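Local coordinates for outer membrane protein OMP121 (PDB 5FQ8), which probably imports nutrients across the outer membrane of Bacteroides thetaiotaomicron as a calcium-binding TonB-dependent receptor, at residues 63-68 / 822-827; 448-453 / 489-494; 704-709 / 720-725. All blocks are in the same frame, centred on the assembly; numbering follows the deposited sequence.

Interaction 1 of 3, residues 63-68 / 822-827; sequences SLAGKI and DIRQGG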
ATOM      1  N   SER B  63      13.809  34.070 -13.468  1.00 32.20           N
ATOM      2  CA  SER B  63      14.026  35.479 -13.736  1.00 34.68           C
ATOM      3  C   SER B  63      14.573  35.701 -15.137  1.00 37.59           C
ATOM      4  O   SER B  63      14.296  36.736 -15.750  1.00 48.76           O
ATOM      5  CB  SER B  63      14.976  36.061 -12.691  1.00 35.07           C
ATOM      6  OG  SER B  63      16.211  35.374 -12.699  1.00 31.00           O
ATOM      7  N   LEU B  64      15.337  34.752 -15.662  1.00 26.96           N
ATOM      8  CA  LEU B  64      15.928  34.865 -16.985  1.00 27.24           C
ATOM      9  C   LEU B  64      14.961  34.497 -18.102  1.00 27.05           C
ATOM     10  O   LEU B  64      15.404  34.265 -19.228  1.00 27.22           O
ATOM     11  CB  LEU B  64      17.175  33.990 -17.072  1.00 27.32           C
ATOM     12  CG  LEU B  64      18.157  34.273 -15.955  1.00 27.54           C
ATOM     13  CD1 LEU B  64      19.242  33.244 -15.915  1.00 27.56           C
ATOM     14  CD2 LEU B  64      18.739  35.636 -16.198  1.00 33.86           C
ATOM     15  N   ALA B  65      13.664  34.443 -17.836  1.00 26.73           N
ATOM     16  CA  ALA B  65      12.710  34.125 -18.886  1.00 27.38           C
ATOM     17  C   ALA B  65      12.707  35.219 -19.951  1.00 33.83           C
ATOM     18  O   ALA B  65      12.389  36.379 -19.674  1.00 27.23           O
ATOM     19  CB  ALA B  65      11.318  33.931 -18.289  1.00 26.35           C
ATOM     20  N   GLY B  66      13.082  34.848 -21.171  1.00 37.54           N
ATOM     21  CA  GLY B  66      13.084  35.796 -22.266  1.00 48.12           C
ATOM     22  C   GLY B  66      14.203  36.810 -22.244  1.00 39.71           C
ATOM     23  O   GLY B  66      14.066  37.881 -22.836  1.00 48.57           O
ATOM     24  N   LYS B  67      15.308  36.511 -21.576  1.00 31.69           N
ATOM     25  CA  LYS B  67      16.415  37.452 -21.469  1.00 30.74           C
ATOM     26  C   LYS B  67      17.666  36.990 -22.189  1.00 35.08           C
ATOM     27  O   LYS B  67      18.664  37.708 -22.175  1.00 47.15           O
ATOM     28  CB  LYS B  67      16.756  37.716 -19.999  1.00 28.60           C
ATOM     29  CG  LYS B  67      15.655  38.378 -19.195  1.00 28.43           C
ATOM     30  CD  LYS B  67      16.167  38.836 -17.850  1.00 28.53           C
ATOM     31  CE  LYS B  67      15.254  39.873 -17.196  1.00 30.71           C
ATOM     32  NZ  LYS B  67      13.857  39.375 -17.015  1.00 31.23           N
ATOM     33  N   ILE B  68      17.652  35.813 -22.804  1.00 32.36           N
ATOM     34  CA  ILE B  68      18.846  35.223 -23.401  1.00 29.01           C
ATOM     35  C   ILE B  68      18.444  34.493 -24.668  1.00 28.97           C
ATOM     36  O   ILE B  68      17.506  33.693 -24.661  1.00 29.77           O
ATOM     37  CB  ILE B  68      19.551  34.253 -22.438  1.00 28.77           C
ATOM     38  CG1 ILE B  68      19.960  34.966 -21.163  1.00 28.85           C
ATOM     39  CG2 ILE B  68      20.769  33.664 -23.095  1.00 31.21           C
ATOM     40  CD1 ILE B  68      20.604  34.073 -20.193  1.00 28.66           C
ATOM     41  N   ASP B 822       8.833  39.948 -22.543  1.00 28.17           N
ATOM     42  CA  ASP B 822       9.002  38.650 -23.174  1.00 27.89           C
ATOM     43  C   ASP B 822       8.044  38.594 -24.341  1.00 27.96           C
ATOM     44  O   ASP B 822       6.869  38.934 -24.193  1.00 27.89           O
ATOM     45  CB  ASP B 822       8.721  37.514 -22.197  1.00 27.34           C
ATOM     46  CG  ASP B 822       9.526  36.280 -22.496  1.00 27.15           C
ATOM     47  OD1 ASP B 822       9.834  36.041 -23.678  1.00 27.35           O
ATOM     48  OD2 ASP B 822       9.856  35.553 -21.541  1.00 28.46           O
ATOM     49  N   ILE B 823       8.546  38.208 -25.505  1.00 28.16           N
ATOM     50  CA  ILE B 823       7.716  38.165 -26.698  1.00 28.30           C
ATOM     51  C   ILE B 823       7.956  36.856 -27.419  1.00 28.12           C
ATOM     52  O   ILE B 823       9.042  36.632 -27.961  1.00 28.35           O
ATOM     53  CB  ILE B 823       7.973  39.346 -27.634  1.00 28.92           C
ATOM     54  CG1 ILE B 823       7.573  40.640 -26.951  1.00 29.12           C
ATOM     55  CG2 ILE B 823       7.170  39.180 -28.890  1.00 29.09           C
ATOM     56  CD1 ILE B 823       8.709  41.326 -26.311  1.00 29.36           C
ATOM     57  N   ARG B 824       6.944  36.000 -27.435  1.00 27.76           N
ATOM     58  CA  ARG B 824       7.018  34.696 -28.073  1.00 27.58           C
ATOM     59  C   ARG B 824       5.802  34.572 -28.959  1.00 27.64           C
ATOM     60  O   ARG B 824       4.679  34.784 -28.495  1.00 27.46           O
ATOM     61  CB  ARG B 824       7.044  33.561 -27.048  1.00 27.05           C
ATOM     62  CG  ARG B 824       7.890  33.852 -25.829  1.00 26.94           C
ATOM     63  CD  ARG B 824       8.007  32.674 -24.920  1.00 26.48           C
ATOM     64  NE  ARG B 824       8.884  33.016 -23.824  1.00 26.46           N
ATOM     65  CZ  ARG B 824       9.298  32.171 -22.901  1.00 30.70           C
ATOM     66  NH1 ARG B 824       8.915  30.908 -22.939  1.00 27.33           N
ATOM     67  NH2 ARG B 824      10.101  32.597 -21.944  1.00 34.92           N
ATOM     68  N   GLN B 825       6.027  34.236 -30.223  1.00 27.93           N
ATOM     69  CA  GLN B 825       4.984  34.284 -31.229  1.00 28.13           C
ATOM     70  C   GLN B 825       4.977  32.992 -32.015  1.00 28.06           C
ATOM     71  O   GLN B 825       6.017  32.569 -32.529  1.00 28.24           O
ATOM     72  CB  GLN B 825       5.189  35.467 -32.179  1.00 35.79           C
ATOM     73  CG  GLN B 825       4.966  36.811 -31.539  1.00 35.46           C
ATOM     74  CD  GLN B 825       3.498  37.140 -31.360  1.00 36.26           C
ATOM     75  OE1 GLN B 825       2.652  36.629 -32.092  1.00 37.49           O
ATOM     76  NE2 GLN B 825       3.188  37.997 -30.384  1.00 28.74           N
ATOM     77  N   GLY B 826       3.810  32.386 -32.120  1.00 27.85           N
ATOM     78  CA  GLY B 826       3.648  31.241 -32.982  1.00 27.86           C
ATOM     79  C   GLY B 826       3.489  29.944 -32.207  1.00 27.33           C
ATOM     80  O   GLY B 826       3.947  29.794 -31.073  1.00 30.49           O
ATOM     81  N   GLY B 827       2.826  28.995 -32.848  1.00 27.31           N
ATOM     82  CA  GLY B 827       2.591  27.701 -32.260  1.00 26.88           C
ATOM     83  C   GLY B 827       1.225  27.597 -31.623  1.00 26.58           C
ATOM     84  O   GLY B 827       0.411  28.521 -31.635  1.00 26.71           O
TER
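Arg824 leaves its strand with CG beside the backbone N (chi1 -40°) and then runs fully extended from CG to NE, which brings its guanidinium back alongside Asp822, two residues earlier on the same strand. The Asp822 carboxylate, with CG roughly anti to its own N, points at the turn 64-67. Arg824 grips it side-on with two nitrogens: Arg824 NE gives an almost straight bond to Asp822 OD1 (3.2 Å), in the guanidinium plane, and Arg824 NH2 bonds Asp822 OD2 at 3.0 Å. Arg908 forms a second salt bridge to OD2, so the acid is probably held ionised, while Ser74 OG and Ile73 O take up Arg824 NH1 and NH2.

Residues 64-67 make a type II beta turn whose corner rests on this charged group by van der Waals contact. Gly66 CA lies 3.3 Å from Asp822 OD2, and Ala65 CB reaches the edge of the guanidinium, 4.1 Å from Arg824 NH2. A beta carbon on Gly66 would fall 2.2 Å from Asp822 CG, so the close fit depends on glycine. An alanine in place of Asp822 would remove the carboxylate shared by Arg824 and Arg908 and would probably leave the two arginines less well fixed and the seat of the turn looser. The turn belongs to the plug, between helix 49-54 and strand 71-75, and it meets barrel strand 815-825, which is flanked by strands 802-812 and 899-915.

Interaction 2 of 3, residues 448-453 / 489-494; sequences SEQITR and YQYSEV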
ATOM      1  N   SER B 448      -2.174   7.312  -0.343  1.00 26.64           N
ATOM      2  CA  SER B 448      -0.922   6.714  -0.761  1.00 23.17           C
ATOM      3  C   SER B 448       0.242   7.504  -0.182  1.00 23.02           C
ATOM      4  O   SER B 448       0.099   8.642   0.256  1.00 23.02           O
ATOM      5  CB  SER B 448      -0.824   6.639  -2.277  1.00 22.79           C
ATOM      6  OG  SER B 448      -0.775   7.933  -2.828  1.00 22.64           O
ATOM      7  N   GLU B 449       1.389   6.849  -0.142  1.00 23.10           N
ATOM      8  CA  GLU B 449       2.627   7.442   0.319  1.00 23.17           C
ATOM      9  C   GLU B 449       3.743   6.844  -0.507  1.00 23.15           C
ATOM     10  O   GLU B 449       3.709   5.658  -0.825  1.00 23.20           O
ATOM     11  CB  GLU B 449       2.858   7.184   1.809  1.00 23.45           C
ATOM     12  CG  GLU B 449       4.228   7.590   2.288  1.00 23.58           C
ATOM     13  CD  GLU B 449       4.433   7.333   3.745  1.00 23.89           C
ATOM     14  OE1 GLU B 449       3.603   7.791   4.541  1.00 23.98           O
ATOM     15  OE2 GLU B 449       5.409   6.657   4.097  1.00 24.08           O
ATOM     16  N   GLN B 450       4.704   7.666  -0.884  1.00 23.10           N
ATOM     17  CA  GLN B 450       5.844   7.199  -1.652  1.00 23.13           C
ATOM     18  C   GLN B 450       7.096   7.862  -1.112  1.00 23.27           C
ATOM     19  O   GLN B 450       7.062   9.028  -0.734  1.00 23.26           O
ATOM     20  CB  GLN B 450       5.665   7.506  -3.134  1.00 22.92           C
ATOM     21  CG  GLN B 450       6.768   6.972  -3.985  1.00 22.98           C
ATOM     22  CD  GLN B 450       6.713   7.503  -5.387  1.00 22.83           C
ATOM     23  OE1 GLN B 450       5.672   7.955  -5.841  1.00 26.78           O
ATOM     24  NE2 GLN B 450       7.838   7.464  -6.083  1.00 22.92           N
ATOM     25  N   ILE B 451       8.183   7.117  -1.051  1.00 23.45           N
ATOM     26  CA  ILE B 451       9.454   7.643  -0.588  1.00 28.75           C
ATOM     27  C   ILE B 451      10.440   7.400  -1.704  1.00 29.64           C
ATOM     28  O   ILE B 451      10.716   6.251  -2.051  1.00 31.39           O
ATOM     29  CB  ILE B 451       9.917   6.996   0.724  1.00 26.49           C
ATOM     30  CG1 ILE B 451       9.098   7.508   1.888  1.00 23.98           C
ATOM     31  CG2 ILE B 451      11.361   7.292   0.990  1.00 24.17           C
ATOM     32  CD1 ILE B 451       9.656   7.108   3.157  1.00 24.31           C
ATOM     33  N   THR B 452      10.950   8.468  -2.292  1.00 23.59           N
ATOM     34  CA  THR B 452      11.918   8.334  -3.361  1.00 23.65           C
ATOM     35  C   THR B 452      13.302   8.568  -2.799  1.00 23.93           C
ATOM     36  O   THR B 452      13.471   9.326  -1.850  1.00 24.03           O
ATOM     37  CB  THR B 452      11.643   9.309  -4.504  1.00 23.46           C
ATOM     38  OG1 THR B 452      10.237   9.471  -4.687  1.00 27.82           O
ATOM     39  CG2 THR B 452      12.237   8.773  -5.771  1.00 23.50           C
ATOM     40  N   ARG B 453      14.280   7.882  -3.363  1.00 24.11           N
ATOM     41  CA  ARG B 453      15.669   8.043  -2.974  1.00 24.42           C
ATOM     42  C   ARG B 453      16.478   8.159  -4.248  1.00 24.48           C
ATOM     43  O   ARG B 453      16.510   7.218  -5.044  1.00 42.90           O
ATOM     44  CB  ARG B 453      16.158   6.872  -2.131  1.00 24.69           C
ATOM     45  CG  ARG B 453      15.609   6.809  -0.736  1.00 24.74           C
ATOM     46  CD  ARG B 453      16.256   5.666   0.012  1.00 25.08           C
ATOM     47  NE  ARG B 453      17.707   5.772   0.118  1.00 25.42           N
ATOM     48  CZ  ARG B 453      18.517   4.722   0.114  1.00 25.71           C
ATOM     49  NH1 ARG B 453      18.005   3.511  -0.026  1.00 25.70           N
ATOM     50  NH2 ARG B 453      19.821   4.874   0.226  1.00 26.05           N
ATOM     51  N   TYR B 489      12.387   3.965  -5.294  1.00 23.94           N
ATOM     52  CA  TYR B 489      11.303   4.446  -4.456  1.00 29.26           C
ATOM     53  C   TYR B 489      10.530   3.262  -3.918  1.00 23.82           C
ATOM     54  O   TYR B 489      10.758   2.122  -4.305  1.00 23.97           O
ATOM     55  CB  TYR B 489      10.368   5.418  -5.193  1.00 27.59           C
ATOM     56  CG  TYR B 489       9.552   4.826  -6.318  1.00 25.61           C
ATOM     57  CD1 TYR B 489       8.425   4.069  -6.065  1.00 25.58           C
ATOM     58  CD2 TYR B 489       9.893   5.057  -7.631  1.00 23.32           C
ATOM     59  CE1 TYR B 489       7.690   3.541  -7.076  1.00 23.21           C
ATOM     60  CE2 TYR B 489       9.156   4.532  -8.651  1.00 23.25           C
ATOM     61  CZ  TYR B 489       8.056   3.775  -8.367  1.00 23.19           C
ATOM     62  OH  TYR B 489       7.314   3.250  -9.388  1.00 23.15           O
ATOM     63  N   GLN B 490       9.613   3.561  -3.008  1.00 23.74           N
ATOM     64  CA  GLN B 490       8.735   2.570  -2.409  1.00 23.80           C
ATOM     65  C   GLN B 490       7.352   3.176  -2.297  1.00 23.58           C
ATOM     66  O   GLN B 490       7.162   4.160  -1.590  1.00 23.53           O
ATOM     67  CB  GLN B 490       9.239   2.128  -1.037  1.00 24.08           C
ATOM     68  CG  GLN B 490       8.438   0.991  -0.469  1.00 24.21           C
ATOM     69  CD  GLN B 490       8.662   0.810   0.984  1.00 24.48           C
ATOM     70  OE1 GLN B 490       9.237   1.656   1.629  1.00 26.56           O
ATOM     71  NE2 GLN B 490       8.222  -0.305   1.514  1.00 24.68           N
ATOM     72  N   TYR B 491       6.387   2.579  -2.969  1.00 33.64           N
ATOM     73  CA  TYR B 491       5.041   3.112  -3.007  1.00 28.56           C
ATOM     74  C   TYR B 491       4.088   2.197  -2.259  1.00 23.42           C
ATOM     75  O   TYR B 491       4.285   0.988  -2.207  1.00 23.61           O
ATOM     76  CB  TYR B 491       4.589   3.274  -4.451  1.00 31.09           C
ATOM     77  CG  TYR B 491       3.190   3.789  -4.603  1.00 32.12           C
ATOM     78  CD1 TYR B 491       2.902   5.131  -4.433  1.00 26.99           C
ATOM     79  CD2 TYR B 491       2.157   2.935  -4.930  1.00 28.13           C
ATOM     80  CE1 TYR B 491       1.632   5.604  -4.576  1.00 25.38           C
ATOM     81  CE2 TYR B 491       0.883   3.404  -5.077  1.00 25.14           C
ATOM     82  CZ  TYR B 491       0.630   4.742  -4.903  1.00 23.88           C
ATOM     83  OH  TYR B 491      -0.640   5.225  -5.046  1.00 27.10           O
ATOM     84  N   SER B 492       3.052   2.777  -1.674  1.00 25.20           N
ATOM     85  CA  SER B 492       2.057   1.951  -1.017  1.00 23.50           C
ATOM     86  C   SER B 492       0.753   2.733  -0.899  1.00 31.14           C
ATOM     87  O   SER B 492       0.760   3.903  -0.524  1.00 26.01           O
ATOM     88  CB  SER B 492       2.576   1.466   0.340  1.00 23.78           C
ATOM     89  OG  SER B 492       2.134   2.283   1.390  1.00 25.34           O
ATOM     90  N   GLU B 493      -0.361   2.070  -1.225  1.00 23.40           N
ATOM     91  CA  GLU B 493      -1.661   2.692  -1.421  1.00 23.30           C
ATOM     92  C   GLU B 493      -2.727   1.850  -0.760  1.00 23.52           C
ATOM     93  O   GLU B 493      -2.649   0.628  -0.811  1.00 32.47           O
ATOM     94  CB  GLU B 493      -1.957   2.813  -2.920  1.00 23.11           C
ATOM     95  CG  GLU B 493      -3.266   3.427  -3.311  1.00 23.02           C
ATOM     96  CD  GLU B 493      -3.536   3.265  -4.784  1.00 22.91           C
ATOM     97  OE1 GLU B 493      -2.575   3.096  -5.551  1.00 22.85           O
ATOM     98  OE2 GLU B 493      -4.713   3.286  -5.186  1.00 22.93           O
ATOM     99  N   VAL B 494      -3.720   2.483  -0.154  1.00 23.55           N
ATOM    100  CA  VAL B 494      -4.900   1.783   0.338  1.00 23.77           C
ATOM    101  C   VAL B 494      -6.126   2.512  -0.155  1.00 26.00           C
ATOM    102  O   VAL B 494      -6.135   3.741  -0.250  1.00 28.23           O
ATOM    103  CB  VAL B 494      -4.956   1.674   1.877  1.00 24.05           C
ATOM    104  CG1 VAL B 494      -3.924   0.716   2.374  1.00 24.23           C
ATOM    105  CG2 VAL B 494      -4.785   3.022   2.491  1.00 24.66           C
TER
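The amide end of Gln450 reaches diagonally across to Tyr489, where NE2 sits over one face of the ring, displaced toward its rim and 3.2 Å from Tyr489 CG. Amide and ring planes are 53° apart, an oblique crossing. CG of Gln450 is anti to its backbone N (chi1 -176°) and the chain stays extended, which gives it this reach; Tyr489 carries its ring between its own N and carbonyl carbon. Thr452 lies alongside, with CG2 3.9 Å from Tyr489 CB. Farther along the same face, Tyr491 presents its ring edge to Gln450 CB, and its hydroxyl end comes up against Ser448 CB. Tyr491 OH donates to Glu493 OE1 at 2.9 Å, approaching from above the carboxylate plane, which helps fix the ring; Gln446 and Asn495 hold the other oxygen of Glu493.

Beneath these side chains the backbones set the spacing. Glu449 and Ser492 exchange both of their N-H...O bonds, Glu449 N reaching Ser492 O at 3.0 Å, and Ile451 and Gln490 do the same, Ile451 N lying 3.2 Å from Gln490 O. The other face, with Glu449, Ile451, Gln490 and Ser492, turns to the second subunit: Ile451 packs on Ile451 of that subunit. On one flank strand 398-417 bonds to the backbone of 448-453; on the other, the ring of His517 meets Tyr489. Segments 448-453 and 489-494 run antiparallel, 177° apart, within the hairpin 446-469/472-495, a typical building unit of the TonB-dependent receptor barrel, here also lining the dimer contact.

Interaction 3 of 3, residues 704-709 / 720-725; sequences LLISGT and LTWNFT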
ATOM      1  N   LEU B 704      20.473  36.234 -31.845  1.00 31.92           N
ATOM      2  CA  LEU B 704      20.911  37.600 -32.064  1.00 32.51           C
ATOM      3  C   LEU B 704      20.698  38.409 -30.796  1.00 32.29           C
ATOM      4  O   LEU B 704      19.615  38.372 -30.209  1.00 31.78           O
ATOM      5  CB  LEU B 704      20.147  38.199 -33.240  1.00 32.84           C
ATOM      6  CG  LEU B 704      20.027  39.697 -33.415  1.00 33.33           C
ATOM      7  CD1 LEU B 704      21.396  40.289 -33.564  1.00 33.98           C
ATOM      8  CD2 LEU B 704      19.202  39.934 -34.646  1.00 33.59           C
ATOM      9  N   LEU B 705      21.729  39.130 -30.381  1.00 32.70           N
ATOM     10  CA  LEU B 705      21.673  40.008 -29.222  1.00 32.62           C
ATOM     11  C   LEU B 705      22.204  41.386 -29.602  1.00 33.35           C
ATOM     12  O   LEU B 705      23.217  41.496 -30.293  1.00 33.92           O
ATOM     13  CB  LEU B 705      22.476  39.411 -28.067  1.00 32.37           C
ATOM     14  CG  LEU B 705      22.795  40.202 -26.805  1.00 32.41           C
ATOM     15  CD1 LEU B 705      21.535  40.544 -26.082  1.00 31.95           C
ATOM     16  CD2 LEU B 705      23.699  39.397 -25.924  1.00 32.24           C
ATOM     17  N   ILE B 706      21.506  42.438 -29.178  1.00 33.38           N
ATOM     18  CA  ILE B 706      21.934  43.814 -29.434  1.00 40.15           C
ATOM     19  C   ILE B 706      21.720  44.641 -28.179  1.00 46.90           C
ATOM     20  O   ILE B 706      20.617  44.661 -27.627  1.00 58.34           O
ATOM     21  CB  ILE B 706      21.170  44.459 -30.603  1.00 34.42           C
ATOM     22  CG1 ILE B 706      21.529  43.783 -31.907  1.00 34.68           C
ATOM     23  CG2 ILE B 706      21.510  45.912 -30.703  1.00 35.11           C
ATOM     24  CD1 ILE B 706      20.562  44.091 -32.975  1.00 34.85           C
ATOM     25  N   SER B 707      22.761  45.337 -27.736  1.00 34.46           N
ATOM     26  CA  SER B 707      22.650  46.200 -26.573  1.00 34.48           C
ATOM     27  C   SER B 707      23.489  47.442 -26.793  1.00 53.36           C
ATOM     28  O   SER B 707      24.449  47.441 -27.564  1.00 41.42           O
ATOM     29  CB  SER B 707      23.095  45.496 -25.294  1.00 56.65           C
ATOM     30  OG  SER B 707      24.401  44.979 -25.449  1.00 46.29           O
ATOM     31  N   GLY B 708      23.109  48.505 -26.097  1.00 41.69           N
ATOM     32  CA  GLY B 708      23.838  49.757 -26.154  1.00 37.09           C
ATOM     33  C   GLY B 708      23.413  50.650 -25.014  1.00 36.28           C
ATOM     34  O   GLY B 708      22.450  50.367 -24.299  1.00 35.69           O
ATOM     35  N   THR B 709      24.154  51.738 -24.846  1.00 46.61           N
ATOM     36  CA  THR B 709      23.902  52.703 -23.781  1.00 37.16           C
ATOM     37  C   THR B 709      23.758  54.070 -24.425  1.00 37.90           C
ATOM     38  O   THR B 709      24.715  54.847 -24.467  1.00 39.10           O
ATOM     39  CB  THR B 709      25.017  52.682 -22.736  1.00 37.33           C
ATOM     40  OG1 THR B 709      25.328  51.327 -22.399  1.00 36.74           O
ATOM     41  CG2 THR B 709      24.559  53.378 -21.496  1.00 37.30           C
ATOM     42  N   LEU B 720      19.595  49.884 -23.415  1.00 36.70           N
ATOM     43  CA  LEU B 720      18.580  49.131 -24.122  1.00 33.96           C
ATOM     44  C   LEU B 720      19.170  47.798 -24.528  1.00 33.63           C
ATOM     45  O   LEU B 720      20.332  47.710 -24.930  1.00 34.01           O
ATOM     46  CB  LEU B 720      18.091  49.872 -25.346  1.00 34.41           C
ATOM     47  CG  LEU B 720      17.195  51.063 -25.073  1.00 34.66           C
ATOM     48  CD1 LEU B 720      17.177  51.930 -26.288  1.00 35.33           C
ATOM     49  CD2 LEU B 720      15.813  50.575 -24.759  1.00 34.04           C
ATOM     50  N   THR B 721      18.372  46.759 -24.418  1.00 36.15           N
ATOM     51  CA  THR B 721      18.813  45.459 -24.866  1.00 33.21           C
ATOM     52  C   THR B 721      17.695  44.805 -25.654  1.00 36.86           C
ATOM     53  O   THR B 721      16.523  44.922 -25.296  1.00 36.80           O
ATOM     54  CB  THR B 721      19.253  44.608 -23.684  1.00 32.21           C
ATOM     55  OG1 THR B 721      20.433  45.187 -23.121  1.00 32.66           O
ATOM     56  CG2 THR B 721      19.546  43.202 -24.124  1.00 31.86           C
ATOM     57  N   TRP B 722      18.073  44.158 -26.752  1.00 32.38           N
ATOM     58  CA  TRP B 722      17.139  43.461 -27.622  1.00 32.10           C
ATOM     59  C   TRP B 722      17.784  42.152 -28.027  1.00 31.90           C
ATOM     60  O   TRP B 722      18.912  42.151 -28.523  1.00 32.33           O
ATOM     61  CB  TRP B 722      16.810  44.313 -28.842  1.00 32.65           C
ATOM     62  CG  TRP B 722      15.836  43.730 -29.787  1.00 32.45           C
ATOM     63  CD1 TRP B 722      14.491  43.765 -29.685  1.00 35.50           C
ATOM     64  CD2 TRP B 722      16.131  43.068 -31.017  1.00 32.64           C
ATOM     65  NE1 TRP B 722      13.917  43.150 -30.763  1.00 37.77           N
ATOM     66  CE2 TRP B 722      14.908  42.713 -31.600  1.00 37.41           C
ATOM     67  CE3 TRP B 722      17.310  42.734 -31.677  1.00 33.02           C
ATOM     68  CZ2 TRP B 722      14.830  42.036 -32.816  1.00 36.31           C
ATOM     69  CZ3 TRP B 722      17.233  42.064 -32.879  1.00 33.66           C
ATOM     70  CH2 TRP B 722      16.003  41.723 -33.438  1.00 36.56           C
ATOM     71  N   ASN B 723      17.089  41.044 -27.797  1.00 31.28           N
ATOM     72  CA  ASN B 723      17.600  39.730 -28.168  1.00 31.08           C
ATOM     73  C   ASN B 723      16.571  38.994 -29.016  1.00 30.81           C
ATOM     74  O   ASN B 723      15.367  39.118 -28.785  1.00 30.50           O
ATOM     75  CB  ASN B 723      17.971  38.927 -26.915  1.00 36.02           C
ATOM     76  CG  ASN B 723      16.804  38.721 -25.984  1.00 36.62           C
ATOM     77  OD1 ASN B 723      16.185  37.672 -25.998  1.00 44.57           O
ATOM     78  ND2 ASN B 723      16.499  39.718 -25.167  1.00 36.62           N
ATOM     79  N   PHE B 724      17.041  38.235 -30.003  1.00 33.38           N
ATOM     80  CA  PHE B 724      16.146  37.621 -30.981  1.00 51.84           C
ATOM     81  C   PHE B 724      16.563  36.188 -31.272  1.00 37.38           C
ATOM     82  O   PHE B 724      17.724  35.927 -31.591  1.00 34.42           O
ATOM     83  CB  PHE B 724      16.128  38.447 -32.273  1.00 63.07           C
ATOM     84  CG  PHE B 724      15.278  37.871 -33.368  1.00 37.80           C
ATOM     85  CD1 PHE B 724      13.942  38.185 -33.454  1.00 31.32           C
ATOM     86  CD2 PHE B 724      15.834  37.055 -34.332  1.00 33.60           C
ATOM     87  CE1 PHE B 724      13.169  37.665 -34.457  1.00 31.35           C
ATOM     88  CE2 PHE B 724      15.073  36.538 -35.336  1.00 31.87           C
ATOM     89  CZ  PHE B 724      13.737  36.842 -35.403  1.00 32.25           C
ATOM     90  N   THR B 725      15.604  35.270 -31.174  1.00 30.14           N
ATOM     91  CA  THR B 725      15.808  33.852 -31.447  1.00 29.92           C
ATOM     92  C   THR B 725      14.782  33.375 -32.460  1.00 29.89           C
ATOM     93  O   THR B 725      13.585  33.622 -32.297  1.00 29.63           O
ATOM     94  CB  THR B 725      15.677  32.998 -30.173  1.00 29.30           C
ATOM     95  OG1 THR B 725      16.592  33.434 -29.163  1.00 29.33           O
ATOM     96  CG2 THR B 725      15.952  31.548 -30.483  1.00 29.13           C
TER
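Leu704 O takes one hydrogen bond and one weaker CA-H...O contact: Phe724 N donates to it at 2.6 Å, with an N-H...O angle of 161° and in the carbonyl plane, and Asn723 CA supplies the CA-H...O contact. The bond belongs to the beta hairpin of strands 697-712 and 716-731, one of the meander units of the transmembrane barrel. Leu704 and Phe724 return the favour through Leu704 N and Phe724 O, and the same two-way exchange recurs between Ile706 and Trp722 and between Gly708 and Leu720. Six backbone bonds therefore tie the two segments, whose axes run 4.5 Å apart.

Leu704 and Trp722 carry the packing on one face of the ladder. With CG of Trp722 anti to its backbone N, the indole leans back over the partner strand. Leu704 CD2 comes to the edge of that ring, 3.4 Å from Trp722 CZ3, while Ile706 lies side by side with the tryptophan and touches it through CD1, 3.8 Å from Trp722 CE3. Leu704 CB also packs against Phe724 CB. This apolar face, with Leu720, lies toward the surface and probably meets lipid; Trp722 continues it onto Met804 and Val806 of strand 802-812, and Leu704 onto Val665 of strand 661-680.

The reverse face is mixed. There Thr725 OG1 bonds Gly70 N in the plug region, so this side looks into the barrel. Thr721 has OG1 beside its backbone N and CG2 anti to it, so the two branches divide the neighbours: OG1 lies 3.5 Å from Ser707 CB, and CG2 meets Leu705 CD1 at 3.9 Å.

How the interactions relate
From the N terminus, the chain first passes through the plug at 63-68, whose partner 822-827 follows only some 750 residues later. That long loop, closed by interaction 1, encloses the other two contacts. Interaction 2 closes a 35-residue excursion within the hairpin 446-469/472-495, and interaction 3 closes the shorter connection between 704-709 and 720-725; these two follow in series and do not cross. They fasten neighbouring barrel strands on opposite sides of the chain's centre, their centres about 48 Å apart, whereas interaction 1 joins plug to barrel wall. Interactions 1 and 3 touch directly, Gly66 O lying 3.8 Å from Asn723 OD1, so the plug turn meets both wall regions.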